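Long-range contacts in glutathione transferase (Leptospira interrogans serovar Lai, PDB 3UBK), which probably transfers glutathione to electrophilic compounds, as expected of a glutathione transferase, and binds glutathione in its thioredoxin-like N-terminal domain: residues H7-S12 against Q31-P36; V18-L23 against A196-V201; K25-E30 against T73-T78; P52-D57 against G65-F70; P79-E84 against N149-A154. All coordinates share one frame; numbering follows the deposited sequence. Where two conformers were deposited one is given.

Contact 1: residues H7-S12 against Q31-P36; sequences HGASIS and QIRIAP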
# COMPACT_ATOMS: atom_id res chain seq x y z
N HIS A 7 -1.29 -17.08 -9.30
CA HIS A 7 -0.05 -17.77 -8.92
C HIS A 7 0.26 -17.46 -7.47
O HIS A 7 0.38 -16.29 -7.09
CB HIS A 7 1.12 -17.32 -9.79
CG HIS A 7 0.88 -17.50 -11.26
ND1 HIS A 7 1.47 -18.51 -11.99
CD2 HIS A 7 0.10 -16.82 -12.13
CE1 HIS A 7 1.08 -18.43 -13.25
NE2 HIS A 7 0.24 -17.41 -13.36
N GLY A 8 0.38 -18.51 -6.66
CA GLY A 8 0.72 -18.36 -5.25
C GLY A 8 -0.04 -19.35 -4.38
O GLY A 8 -1.18 -19.69 -4.66
N ALA A 9 0.60 -19.79 -3.30
CA ALA A 9 0.05 -20.84 -2.44
C ALA A 9 -0.91 -20.30 -1.38
O ALA A 9 -0.84 -19.12 -1.00
CB ALA A 9 1.17 -21.65 -1.79
N SER A 10 -1.78 -21.17 -0.89
CA SER A 10 -2.85 -20.77 0.02
C SER A 10 -2.36 -20.47 1.43
O SER A 10 -3.17 -20.11 2.28
CB SER A 10 -3.97 -21.81 0.07
OG SER A 10 -4.58 -21.97 -1.20
N ILE A 11 -1.06 -20.61 1.68
CA ILE A 11 -0.53 -20.23 2.98
C ILE A 11 -0.16 -18.74 3.05
O ILE A 11 0.07 -18.21 4.13
CB ILE A 11 0.71 -21.06 3.41
CG1 ILE A 11 1.76 -21.09 2.29
CG2 ILE A 11 0.30 -22.48 3.84
CD1 ILE A 11 3.10 -21.62 2.76
N SER A 12 -0.10 -18.08 1.89
CA SER A 12 0.16 -16.64 1.87
C SER A 12 -1.11 -15.82 2.16
O SER A 12 -2.14 -15.99 1.50
CB SER A 12 0.74 -16.21 0.52
OG SER A 12 0.68 -14.79 0.39
N GLN A 31 -5.79 -21.70 -9.39
CA GLN A 31 -4.70 -21.32 -8.51
C GLN A 31 -3.48 -22.20 -8.80
O GLN A 31 -3.57 -23.43 -8.76
CB GLN A 31 -5.12 -21.43 -7.05
CG GLN A 31 -4.07 -20.95 -6.08
CD GLN A 31 -4.57 -21.01 -4.64
OE1 GLN A 31 -5.71 -21.42 -4.38
NE2 GLN A 31 -3.72 -20.61 -3.70
N ILE A 32 -2.36 -21.55 -9.10
CA ILE A 32 -1.11 -22.23 -9.40
C ILE A 32 -0.19 -22.09 -8.21
O ILE A 32 0.27 -20.99 -7.90
CB ILE A 32 -0.43 -21.65 -10.65
CG1 ILE A 32 -1.38 -21.72 -11.85
CG2 ILE A 32 0.89 -22.38 -10.95
CD1 ILE A 32 -2.05 -23.08 -11.98
N ARG A 33 0.05 -23.20 -7.53
CA ARG A 33 0.79 -23.17 -6.28
C ARG A 33 2.27 -23.07 -6.59
O ARG A 33 2.87 -23.98 -7.16
CB ARG A 33 0.50 -24.43 -5.46
CG ARG A 33 1.01 -24.38 -4.03
CD ARG A 33 0.55 -25.62 -3.28
NE ARG A 33 0.48 -26.75 -4.19
CZ ARG A 33 -0.62 -27.13 -4.83
NH1 ARG A 33 -1.77 -26.48 -4.64
NH2 ARG A 33 -0.57 -28.17 -5.66
N ILE A 34 2.84 -21.93 -6.23
CA ILE A 34 4.27 -21.76 -6.25
C ILE A 34 4.63 -20.97 -5.00
O ILE A 34 3.74 -20.42 -4.32
CB ILE A 34 4.74 -20.99 -7.50
CG1 ILE A 34 4.02 -19.63 -7.59
CG2 ILE A 34 4.52 -21.82 -8.75
CD1 ILE A 34 4.61 -18.69 -8.62
N ALA A 35 5.92 -20.93 -4.71
CA ALA A 35 6.46 -20.14 -3.61
C ALA A 35 7.17 -18.94 -4.20
O ALA A 35 7.50 -18.93 -5.39
CB ALA A 35 7.42 -20.98 -2.78
N PRO A 36 7.41 -17.91 -3.37
CA PRO A 36 8.21 -16.78 -3.85
C PRO A 36 9.52 -17.30 -4.45
O PRO A 36 9.93 -18.42 -4.17
CB PRO A 36 8.47 -15.98 -2.57
CG PRO A 36 7.30 -16.31 -1.68
CD PRO A 36 6.97 -17.74 -1.98

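Contact 2: residues V18-L23 against A196-V201; sequences VKLGIL and AGPALV. With SO4 (sulfate ion), chain C.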
# COMPACT_ATOMS: atom_id res chain seq x y z
N VAL A 18 -6.49 -11.80 -2.19
CA VAL A 18 -6.97 -11.77 -3.57
C VAL A 18 -8.05 -12.85 -3.82
O VAL A 18 -9.09 -12.61 -4.45
CB VAL A 18 -5.82 -11.95 -4.59
CG1 VAL A 18 -6.36 -12.18 -6.00
CG2 VAL A 18 -4.86 -10.72 -4.56
N LYS A 19 -7.80 -14.03 -3.28
CA LYS A 19 -8.71 -15.17 -3.44
C LYS A 19 -10.10 -14.87 -2.87
O LYS A 19 -11.12 -15.25 -3.46
CB LYS A 19 -8.06 -16.37 -2.73
CG LYS A 19 -8.46 -17.72 -3.22
CD LYS A 19 -7.45 -18.76 -2.71
CE LYS A 19 -8.12 -20.11 -2.59
NZ LYS A 19 -7.18 -21.18 -2.14
N LEU A 20 -10.15 -14.21 -1.71
CA LEU A 20 -11.42 -13.81 -1.13
C LEU A 20 -12.27 -12.95 -2.08
O LEU A 20 -13.50 -13.12 -2.19
CB LEU A 20 -11.19 -13.05 0.19
CG LEU A 20 -10.74 -13.86 1.40
CD1 LEU A 20 -10.08 -12.97 2.50
CD2 LEU A 20 -11.92 -14.66 1.96
N GLY A 21 -11.61 -12.01 -2.76
CA GLY A 21 -12.29 -11.12 -3.70
C GLY A 21 -12.79 -11.87 -4.92
O GLY A 21 -13.92 -11.68 -5.35
N ILE A 22 -11.94 -12.74 -5.48
CA ILE A 22 -12.32 -13.56 -6.64
C ILE A 22 -13.52 -14.46 -6.30
O ILE A 22 -14.49 -14.53 -7.07
CB ILE A 22 -11.13 -14.43 -7.11
CG1 ILE A 22 -10.06 -13.57 -7.80
CG2 ILE A 22 -11.59 -15.55 -8.07
CD1 ILE A 22 -8.69 -14.29 -8.03
N LEU A 23 -13.46 -15.14 -5.16
CA LEU A 23 -14.52 -16.06 -4.75
C LEU A 23 -15.82 -15.33 -4.50
O LEU A 23 -16.89 -15.81 -4.87
CB LEU A 23 -14.12 -16.81 -3.48
CG LEU A 23 -13.04 -17.86 -3.73
CD1 LEU A 23 -12.52 -18.42 -2.39
CD2 LEU A 23 -13.61 -18.97 -4.64
N ALA A 196 -19.41 -19.18 2.21
CA ALA A 196 -18.73 -20.18 1.38
C ALA A 196 -17.32 -19.79 0.95
O ALA A 196 -16.42 -20.63 0.96
CB ALA A 196 -19.58 -20.51 0.15
N GLY A 197 -17.14 -18.54 0.53
CA GLY A 197 -15.84 -18.06 0.07
C GLY A 197 -14.79 -18.02 1.18
O GLY A 197 -13.74 -18.66 1.07
N PRO A 198 -15.07 -17.28 2.26
CA PRO A 198 -14.08 -17.26 3.36
C PRO A 198 -13.83 -18.66 3.94
O PRO A 198 -12.69 -18.98 4.29
CB PRO A 198 -14.74 -16.34 4.40
CG PRO A 198 -15.54 -15.37 3.55
CD PRO A 198 -16.13 -16.28 2.47
N ALA A 199 -14.88 -19.48 4.03
CA ALA A 199 -14.69 -20.87 4.51
C ALA A 199 -13.75 -21.64 3.60
O ALA A 199 -12.86 -22.35 4.08
CB ALA A 199 -16.03 -21.61 4.65
N LEU A 200 -13.92 -21.49 2.28
CA LEU A 200 -13.06 -22.19 1.32
C LEU A 200 -11.60 -21.73 1.42
O LEU A 200 -10.66 -22.54 1.38
CB LEU A 200 -13.59 -21.99 -0.11
CG LEU A 200 -12.82 -22.72 -1.22
CD1 LEU A 200 -12.92 -24.23 -1.01
CD2 LEU A 200 -13.35 -22.33 -2.60
N VAL A 201 -11.40 -20.43 1.56
CA VAL A 201 -10.05 -19.90 1.74
C VAL A 201 -9.37 -20.51 2.98
O VAL A 201 -8.22 -20.96 2.92
CB VAL A 201 -10.06 -18.35 1.82
CG1 VAL A 201 -8.75 -17.83 2.39
CG2 VAL A 201 -10.34 -17.77 0.42
S SO4 C . -22.57 -16.83 1.20
O1 SO4 C . -22.06 -18.20 1.24
O2 SO4 C . -23.51 -16.72 0.09
O3 SO4 C . -21.51 -15.84 1.00
O4 SO4 C . -23.25 -16.54 2.47
O HOH W 1 -6.74 -20.36 0.53

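Contact 3: residues K25-E30 against T73-T78; sequences KGLEYE and TIFPQT. With SO4 (sulfate ion), chain D.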
# COMPACT_ATOMS: atom_id res chain seq x y z
N LYS A 25 -17.00 -12.53 -5.76
CA LYS A 25 -17.59 -12.14 -7.03
C LYS A 25 -18.08 -13.34 -7.84
O LYS A 25 -18.84 -13.19 -8.80
CB LYS A 25 -16.58 -11.35 -7.88
CG LYS A 25 -16.37 -9.90 -7.44
CD LYS A 25 -15.45 -9.15 -8.38
CE LYS A 25 -15.21 -7.72 -7.90
NZ LYS A 25 -16.41 -6.80 -8.11
N GLY A 26 -17.61 -14.53 -7.48
CA GLY A 26 -17.99 -15.74 -8.18
C GLY A 26 -17.21 -15.95 -9.46
O GLY A 26 -17.70 -16.60 -10.38
N LEU A 27 -16.02 -15.39 -9.55
CA LEU A 27 -15.22 -15.53 -10.76
C LEU A 27 -14.59 -16.92 -10.81
O LEU A 27 -14.25 -17.47 -9.77
CB LEU A 27 -14.11 -14.48 -10.81
CG LEU A 27 -14.55 -13.01 -10.84
CD1 LEU A 27 -13.37 -12.06 -10.62
CD2 LEU A 27 -15.23 -12.71 -12.16
N GLU A 28 -14.44 -17.47 -12.01
CA GLU A 28 -13.68 -18.70 -12.17
C GLU A 28 -12.18 -18.41 -12.29
O GLU A 28 -11.78 -17.47 -12.98
CB GLU A 28 -14.13 -19.45 -13.42
CG GLU A 28 -15.56 -19.96 -13.37
CD GLU A 28 -15.99 -20.61 -14.67
OE1 GLU A 28 -15.10 -20.97 -15.48
OE2 GLU A 28 -17.21 -20.74 -14.89
N TYR A 29 -11.37 -19.22 -11.63
CA TYR A 29 -9.92 -19.03 -11.66
C TYR A 29 -9.23 -20.37 -11.46
O TYR A 29 -9.84 -21.33 -10.99
CB TYR A 29 -9.51 -18.08 -10.53
CG TYR A 29 -9.73 -18.69 -9.17
CD1 TYR A 29 -11.02 -18.85 -8.66
CD2 TYR A 29 -8.66 -19.12 -8.39
CE1 TYR A 29 -11.24 -19.41 -7.42
CE2 TYR A 29 -8.87 -19.68 -7.14
CZ TYR A 29 -10.16 -19.83 -6.66
OH TYR A 29 -10.38 -20.39 -5.43
N GLU A 30 -7.96 -20.45 -11.84
CA GLU A 30 -7.13 -21.56 -11.40
C GLU A 30 -6.01 -21.03 -10.51
O GLU A 30 -5.38 -20.02 -10.82
CB GLU A 30 -6.55 -22.33 -12.58
CG GLU A 30 -7.44 -23.51 -13.01
CD GLU A 30 -6.72 -24.51 -13.90
OE1 GLU A 30 -5.60 -24.19 -14.38
OE2 GLU A 30 -7.27 -25.61 -14.11
N THR A 73 -12.37 -3.33 -11.30
CA THR A 73 -12.63 -2.45 -12.43
C THR A 73 -13.19 -3.26 -13.61
O THR A 73 -14.25 -2.92 -14.16
CB THR A 73 -11.34 -1.73 -12.87
OG1 THR A 73 -10.91 -0.87 -11.81
CG2 THR A 73 -11.57 -0.92 -14.15
N ILE A 74 -12.50 -4.33 -13.99
CA ILE A 74 -12.97 -5.10 -15.13
C ILE A 74 -14.13 -6.05 -14.83
O ILE A 74 -14.90 -6.37 -15.73
CB ILE A 74 -11.84 -5.87 -15.86
CG1 ILE A 74 -11.20 -6.91 -14.95
CG2 ILE A 74 -10.79 -4.91 -16.42
CD1 ILE A 74 -10.49 -8.01 -15.74
N PHE A 75 -14.25 -6.53 -13.59
CA PHE A 75 -15.40 -7.35 -13.20
C PHE A 75 -16.20 -6.68 -12.09
O PHE A 75 -16.13 -7.09 -10.92
CB PHE A 75 -14.93 -8.73 -12.72
CG PHE A 75 -14.25 -9.55 -13.79
CD1 PHE A 75 -14.96 -10.02 -14.88
CD2 PHE A 75 -12.89 -9.87 -13.69
CE1 PHE A 75 -14.34 -10.79 -15.87
CE2 PHE A 75 -12.27 -10.64 -14.67
CZ PHE A 75 -13.00 -11.10 -15.76
N PRO A 76 -16.98 -5.64 -12.44
CA PRO A 76 -17.64 -4.80 -11.44
C PRO A 76 -18.89 -5.44 -10.82
O PRO A 76 -19.54 -4.81 -10.00
CB PRO A 76 -18.00 -3.52 -12.22
CG PRO A 76 -18.17 -3.99 -13.66
CD PRO A 76 -17.16 -5.12 -13.81
N GLN A 77 -19.20 -6.67 -11.19
CA GLN A 77 -20.32 -7.40 -10.58
C GLN A 77 -20.16 -7.48 -9.06
O GLN A 77 -19.04 -7.42 -8.54
CB GLN A 77 -20.47 -8.81 -11.16
CG GLN A 77 -19.19 -9.67 -11.17
CD GLN A 77 -18.50 -9.67 -12.52
OE1 GLN A 77 -18.35 -8.63 -13.16
NE2 GLN A 77 -18.09 -10.86 -12.98
N THR A 78 -21.29 -7.64 -8.37
CA THR A 78 -21.28 -7.61 -6.91
C THR A 78 -20.40 -8.70 -6.29
O THR A 78 -20.29 -9.80 -6.82
CB THR A 78 -22.72 -7.66 -6.36
OG1 THR A 78 -23.39 -8.83 -6.84
CG2 THR A 78 -23.49 -6.43 -6.81
S SO4 D . -24.74 -7.36 -9.89
O1 SO4 D . -23.72 -8.36 -10.14
O2 SO4 D . -25.68 -7.79 -8.85
O3 SO4 D . -24.07 -6.12 -9.50
O4 SO4 D . -25.48 -7.13 -11.13
O HOH W 2 -19.08 -13.28 -11.52
O HOH W 3 -21.11 -11.50 -8.71

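Contact 4: residues P52-D57 against G65-F70; sequences PVLEMD and GAILEF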
# COMPACT_ATOMS: atom_id res chain seq x y z
N PRO A 52 0.96 -12.84 -4.40
CA PRO A 52 0.39 -13.41 -5.62
C PRO A 52 0.75 -12.66 -6.89
O PRO A 52 1.09 -11.47 -6.86
CB PRO A 52 -1.12 -13.28 -5.39
CG PRO A 52 -1.23 -12.02 -4.61
CD PRO A 52 -0.07 -12.10 -3.63
N VAL A 53 0.64 -13.36 -8.01
CA VAL A 53 0.65 -12.74 -9.32
C VAL A 53 -0.64 -13.16 -10.01
O VAL A 53 -0.99 -14.34 -9.99
CB VAL A 53 1.83 -13.21 -10.19
CG1 VAL A 53 1.89 -12.43 -11.49
CG2 VAL A 53 3.15 -13.07 -9.43
N LEU A 54 -1.35 -12.20 -10.61
CA LEU A 54 -2.52 -12.52 -11.41
C LEU A 54 -2.13 -12.58 -12.88
O LEU A 54 -1.45 -11.68 -13.40
CB LEU A 54 -3.62 -11.46 -11.23
CG LEU A 54 -4.95 -11.73 -11.94
CD1 LEU A 54 -5.85 -12.57 -11.05
CD2 LEU A 54 -5.63 -10.42 -12.28
N GLU A 55 -2.55 -13.64 -13.55
CA GLU A 55 -2.32 -13.75 -14.98
C GLU A 55 -3.65 -13.76 -15.73
O GLU A 55 -4.55 -14.53 -15.39
CB GLU A 55 -1.53 -15.02 -15.31
CG GLU A 55 -1.34 -15.28 -16.80
CD GLU A 55 -0.61 -16.59 -17.08
OE1 GLU A 55 -0.24 -17.29 -16.12
OE2 GLU A 55 -0.42 -16.93 -18.27
N MET A 56 -3.78 -12.86 -16.70
CA MET A 56 -4.89 -12.87 -17.66
C MET A 56 -4.34 -12.50 -19.03
O MET A 56 -3.45 -11.66 -19.13
CB MET A 56 -5.94 -11.83 -17.31
CG MET A 56 -6.86 -12.18 -16.19
SD MET A 56 -8.20 -10.96 -16.09
CE MET A 56 -8.98 -11.13 -17.69
N ASP A 57 -4.87 -13.11 -20.08
CA ASP A 57 -4.45 -12.75 -21.44
C ASP A 57 -2.94 -12.55 -21.56
O ASP A 57 -2.50 -11.53 -22.09
CB ASP A 57 -5.18 -11.49 -21.91
N GLY A 65 -2.81 -5.41 -3.93
CA GLY A 65 -3.69 -4.23 -4.04
C GLY A 65 -4.04 -3.88 -5.48
O GLY A 65 -5.22 -3.69 -5.82
N ALA A 66 -3.04 -3.79 -6.35
CA ALA A 66 -3.29 -3.52 -7.78
C ALA A 66 -4.14 -4.62 -8.43
O ALA A 66 -4.98 -4.33 -9.28
CB ALA A 66 -1.99 -3.36 -8.55
N ILE A 67 -3.88 -5.88 -8.07
CA ILE A 67 -4.72 -7.00 -8.55
C ILE A 67 -6.21 -6.80 -8.22
O ILE A 67 -7.07 -6.89 -9.10
CB ILE A 67 -4.24 -8.36 -7.99
CG1 ILE A 67 -2.87 -8.75 -8.56
CG2 ILE A 67 -5.27 -9.47 -8.26
CD1 ILE A 67 -2.19 -9.87 -7.77
N LEU A 68 -6.52 -6.55 -6.95
CA LEU A 68 -7.92 -6.41 -6.56
C LEU A 68 -8.59 -5.14 -7.12
O LEU A 68 -9.77 -5.15 -7.44
CB LEU A 68 -8.10 -6.50 -5.04
CG LEU A 68 -8.02 -7.96 -4.55
CD1 LEU A 68 -8.07 -8.01 -3.04
CD2 LEU A 68 -9.13 -8.84 -5.14
N GLU A 69 -7.83 -4.05 -7.26
CA GLU A 69 -8.37 -2.83 -7.89
C GLU A 69 -8.67 -3.11 -9.36
O GLU A 69 -9.67 -2.65 -9.92
CB GLU A 69 -7.38 -1.67 -7.75
CG GLU A 69 -7.14 -1.24 -6.30
CD GLU A 69 -8.05 -0.11 -5.84
OE1 GLU A 69 -8.95 0.31 -6.60
OE2 GLU A 69 -7.86 0.37 -4.71
N PHE A 70 -7.79 -3.89 -9.98
CA PHE A 70 -7.97 -4.26 -11.38
C PHE A 70 -9.20 -5.16 -11.59
O PHE A 70 -10.06 -4.87 -12.44
CB PHE A 70 -6.69 -4.96 -11.87
CG PHE A 70 -6.83 -5.63 -13.22
CD1 PHE A 70 -6.61 -4.91 -14.39
CD2 PHE A 70 -7.18 -6.97 -13.30
CE1 PHE A 70 -6.74 -5.52 -15.65
CE2 PHE A 70 -7.30 -7.61 -14.56
CZ PHE A 70 -7.08 -6.87 -15.73

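Contact 5: residues P79-E84 against N149-A154; sequences PKLIPE and NVFTLA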
# COMPACT_ATOMS: atom_id res chain seq x y z
N PRO A 79 -19.73 -8.38 -5.17
CA PRO A 79 -19.74 -7.08 -4.51
C PRO A 79 -18.73 -6.16 -5.16
O PRO A 79 -17.69 -6.60 -5.71
CB PRO A 79 -19.26 -7.41 -3.09
CG PRO A 79 -18.28 -8.55 -3.30
CD PRO A 79 -18.93 -9.37 -4.41
N LYS A 80 -19.03 -4.88 -5.08
CA LYS A 80 -18.10 -3.84 -5.46
C LYS A 80 -17.06 -3.70 -4.36
O LYS A 80 -17.38 -3.26 -3.25
CB LYS A 80 -18.88 -2.54 -5.64
CG LYS A 80 -19.80 -2.60 -6.86
CD LYS A 80 -20.73 -1.42 -6.97
CE LYS A 80 -21.74 -1.62 -8.11
NZ LYS A 80 -21.08 -1.90 -9.44
N LEU A 81 -15.83 -4.11 -4.65
CA LEU A 81 -14.79 -4.08 -3.63
C LEU A 81 -14.48 -2.65 -3.25
O LEU A 81 -14.12 -2.37 -2.12
CB LEU A 81 -13.54 -4.81 -4.11
CG LEU A 81 -13.80 -6.26 -4.54
CD1 LEU A 81 -12.51 -6.89 -4.99
CD2 LEU A 81 -14.42 -7.06 -3.37
N ILE A 82 -14.64 -1.74 -4.21
CA ILE A 82 -14.48 -0.31 -3.97
C ILE A 82 -15.87 0.27 -4.11
O ILE A 82 -16.43 0.26 -5.20
CB ILE A 82 -13.60 0.37 -5.07
CG1 ILE A 82 -12.20 -0.26 -5.14
CG2 ILE A 82 -13.51 1.86 -4.82
CD1 ILE A 82 -11.44 -0.21 -3.82
N PRO A 83 -16.44 0.77 -3.00
CA PRO A 83 -17.78 1.33 -3.07
C PRO A 83 -17.90 2.48 -4.05
O PRO A 83 -16.93 3.22 -4.29
CB PRO A 83 -18.01 1.86 -1.65
CG PRO A 83 -17.15 1.00 -0.79
CD PRO A 83 -15.92 0.73 -1.62
N GLU A 84 -19.09 2.65 -4.61
CA GLU A 84 -19.37 3.72 -5.56
C GLU A 84 -19.28 5.09 -4.89
O GLU A 84 -18.80 6.05 -5.48
CB GLU A 84 -20.74 3.53 -6.20
CG GLU A 84 -20.80 2.30 -7.12
CD GLU A 84 -22.16 2.13 -7.81
OE1 GLU A 84 -22.81 3.16 -8.12
OE2 GLU A 84 -22.56 0.97 -8.05
N ASN A 149 -22.34 -2.59 5.80
CA ASN A 149 -23.28 -3.70 5.63
C ASN A 149 -23.02 -4.58 4.40
O ASN A 149 -23.76 -5.54 4.17
CB ASN A 149 -24.72 -3.17 5.65
CG ASN A 149 -25.06 -2.36 4.43
OD1 ASN A 149 -24.22 -2.19 3.54
ND2 ASN A 149 -26.29 -1.87 4.35
N VAL A 150 -21.98 -4.27 3.63
CA VAL A 150 -21.65 -5.06 2.44
C VAL A 150 -20.16 -5.42 2.36
O VAL A 150 -19.31 -4.72 2.89
CB VAL A 150 -22.07 -4.35 1.11
CG1 VAL A 150 -23.59 -4.31 0.97
CG2 VAL A 150 -21.47 -2.92 1.02
N PHE A 151 -19.87 -6.54 1.70
CA PHE A 151 -18.50 -7.03 1.53
C PHE A 151 -17.73 -6.00 0.70
O PHE A 151 -18.26 -5.48 -0.28
CB PHE A 151 -18.57 -8.36 0.79
CG PHE A 151 -17.24 -9.09 0.67
CD1 PHE A 151 -16.30 -8.69 -0.28
CD2 PHE A 151 -16.97 -10.19 1.46
CE1 PHE A 151 -15.11 -9.37 -0.41
CE2 PHE A 151 -15.79 -10.88 1.33
CZ PHE A 151 -14.85 -10.47 0.39
N THR A 152 -16.50 -5.67 1.09
CA THR A 152 -15.66 -4.76 0.31
C THR A 152 -14.24 -5.24 0.29
O THR A 152 -13.92 -6.27 0.89
CB THR A 152 -15.61 -3.34 0.90
OG1 THR A 152 -14.95 -3.39 2.17
CG2 THR A 152 -17.01 -2.76 1.06
N LEU A 153 -13.38 -4.47 -0.36
CA LEU A 153 -11.94 -4.73 -0.35
C LEU A 153 -11.42 -4.89 1.09
O LEU A 153 -10.50 -5.67 1.36
CB LEU A 153 -11.19 -3.54 -0.99
CG LEU A 153 -9.67 -3.59 -0.79
CD1 LEU A 153 -9.08 -4.73 -1.63
CD2 LEU A 153 -8.99 -2.26 -1.14
N ALA A 154 -11.96 -4.10 2.00
CA ALA A 154 -11.45 -4.16 3.37
C ALA A 154 -11.70 -5.53 4.03
O ALA A 154 -10.98 -5.92 4.95
CB ALA A 154 -12.05 -3.03 4.21
O HOH W 4 -19.47 -3.50 -1.61

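Contact 1: residues H7-S12 against Q31-P36
G8 and I32 join the loop after strand 4-7 to the end of strand 29-32; with helix 13-25 between them, these parallel strands make a beta-alpha-beta unit of the thioredoxin-like N-terminal domain of a glutathione transferase. H7 and I32 form a parallel bridge, and G8 N donates to I32 O at 2.8 Å, nearly straight at the hydrogen (168°). The close packing centres on G8, which is buried and extended, its N and O both bonded across the contact. The G8 carbonyl is taken by Q31: with CG anti to the backbone N (chi1 -176°) and the chain extended beyond it, the amide reaches along the loop, and NE2 meets G8 O at 2.9 Å with the acceptor in the amide plane. The same NE2 also donates to S10 OG (3.0 Å), a more bent bond. K19 NZ binds Q31 OE1, which would fix the flip of the amide. G8 lies near I51, a residue seen to bind glutathione. The looser, solvent side is at R33, whose guanidinium end runs outward while its CG rests on A9 CB at 3.5 Å. On the sheet face that H7 shares with I32, the imidazole carries I32 CG1 over one face, its NE2 is bonded to E55, and H7 CB touches I34 CD1 at 3.9 Å.

Contact 2: residues V18-L23 against A196-V201
K19 NZ is gripped by several groups at once: it gives a hydrogen bond to a water (2.8 Å from NZ), which passes one on to V201 O, while Q31 OE1 and the carboxylate of D204 bind it from outside the two segments. The aliphatic part of this lysine runs antiparallel to the V201 side chain, its CG 4.1 Å from V201 CG2, before the ammonium group reaches the polar side. V201 CG2 also meets L23 CD1 at 3.6 Å and L20 CD2 at 3.8 Å. Segments 18-23 and 196-201, of helices 13-25 and 196-213, run at 144° with axes 9.0 Å apart at closest approach, packing the thioredoxin-like domain against the all-helical C-terminal domain of the glutathione transferase fold. The backbones come nearest where L23 faces G197, L23 CB lying 4.1 Å from G197 CA. L20 CD2 touches P198 CA at 3.7 Å, and the side chains of L23 and L200 cross, meeting at their CD2 methyls. A196 N donates to O1 of a sulfate (3.0 Å), probably from the crystallisation liquor, which K195 NZ also binds.

Contact 3: residues K25-E30 against T73-T78
The phenyl ring of F75 carries L27 on one face: methyl CD2 sits 3.9 Å from the ring centroid, only 19° off the normal, a CH-pi contact offset toward the rim, while L27 CD1 lies 3.8 Å from F75 CD2. Beside it, the same L27 CD2 touches the amide NE2 of Q77. The polar half belongs to K25. Its chain is straight until a bend at chi4 (-74°) swings NZ onto two carbonyls, donating 2.7 Å to Q77 O and 2.8 Å to F75 O, the latter in its carbonyl plane. D72 adds a salt bridge and P79 O a further acceptor, the three N-H groups being shared among them. Two waters join K25 O to Q77 NE2 and T78 O. G26 ends helix 13-25 in a Schellman motif, so the chain leaves the helix there, heading for strand 29-32, while the loop after helix 64-74 wraps round the lysine. With carbonyls and an aspartate gathered on one ammonium group, the lysine is probably kept charged and acts as a cross-link on a largely exposed surface.

Contact 4: residues P52-D57 against G65-F70
Strand 53-56 and helix segment 65-70 run roughly the same way, 38° between their directions and 9.0 Å between axes, with L54 and I67 the nearest pair at CA. I67 lies in the middle: its CG1 and CG2 both rest against L54 CB (3.9 Å for CG1), while CD1 reaches back to P52, 3.8 Å from its carbonyl O and 3.9 Å from its CG. F70 comes next along the helix. Its chi1 of 169° sends the ring out over the strand, where L54 CD2 touches F70 CD2 at 3.9 Å, the two side chains lying roughly perpendicular. In M56, chi1 (-77°) and an extended chi2 bring SD to the ring edge, 3.8 Å from F70 CE2 and in the ring plane, an edge-on Met-aromatic contact; chi3 only turns the methyl CE. W87 of the second subunit meets the same ring. P52, preceded by a cis peptide bond, lies beside I51 and S64, both seen to bind glutathione; a cis-proline just before this strand, packed under the helix, is a hallmark of the thioredoxin-like fold.

Contact 5: residues P79-E84 against N149-A154
P79, L81 and F151 set the orientation of this contact. In F151 the ring swings away from its own backbone nitrogen (chi1 -173°) and comes to lie alongside L81: the two side chains point the same way, with L81 CD2 in the ring plane at the edge, 3.8 Å from F151 CE1. P79 meets the same ring obliquely, its CG 3.6 Å from F151 CD1, and its CB lies 3.6 Å from F151 O. Further on, I82 and L153 also run side by side, joined loosely at I82 CD1 and L153 CD2, whereas P83 and T152 cross at about a right angle. The backbones are joined by one bond: L153 N donates to L81 O at 2.8 Å, onto a lone pair in the carbonyl plane. A water bridges K80 O and F151 O, two carbonyl oxygens 3.8 Å apart. T152 is the N-cap of helix 153-169: its OG1 accepts from A154 N at 3.1 Å and D155 OD2 takes T152 N, resembling the conserved N-capping motif of this helix in glutathione transferases. Around this link, D72 of helix 64-74 binds L81 N and I82 N, L153 packs on L68 of that helix, T152 and P83 touch V92 of helix 86-111, and F151 and P79 meet E24 of helix 13-25.

Contacts 1, 3 and 4 lie within the thioredoxin-like N-terminal domain, while contacts 2 and 5 join it and the connecting loop to the C-terminal helices. Contact 1 closes along the chain before contact 4 opens; contacts 3 and 4 both fall within the long excursion between V18-L23 and A196-V201, as does contact 5. Contacts 1 and 3 share strand 29-32. The centres of contacts 1 and 3 are about 19 Å apart. Contacts 3 and 4, about 11 Å between centres, share a helix, the one that ends at I74, and both reach the second subunit. K19 links contacts 1 and 2, H7 and E55 link 1 and 4, and K25 links 3 and 5, so single polar side chains bridge neighbouring contacts.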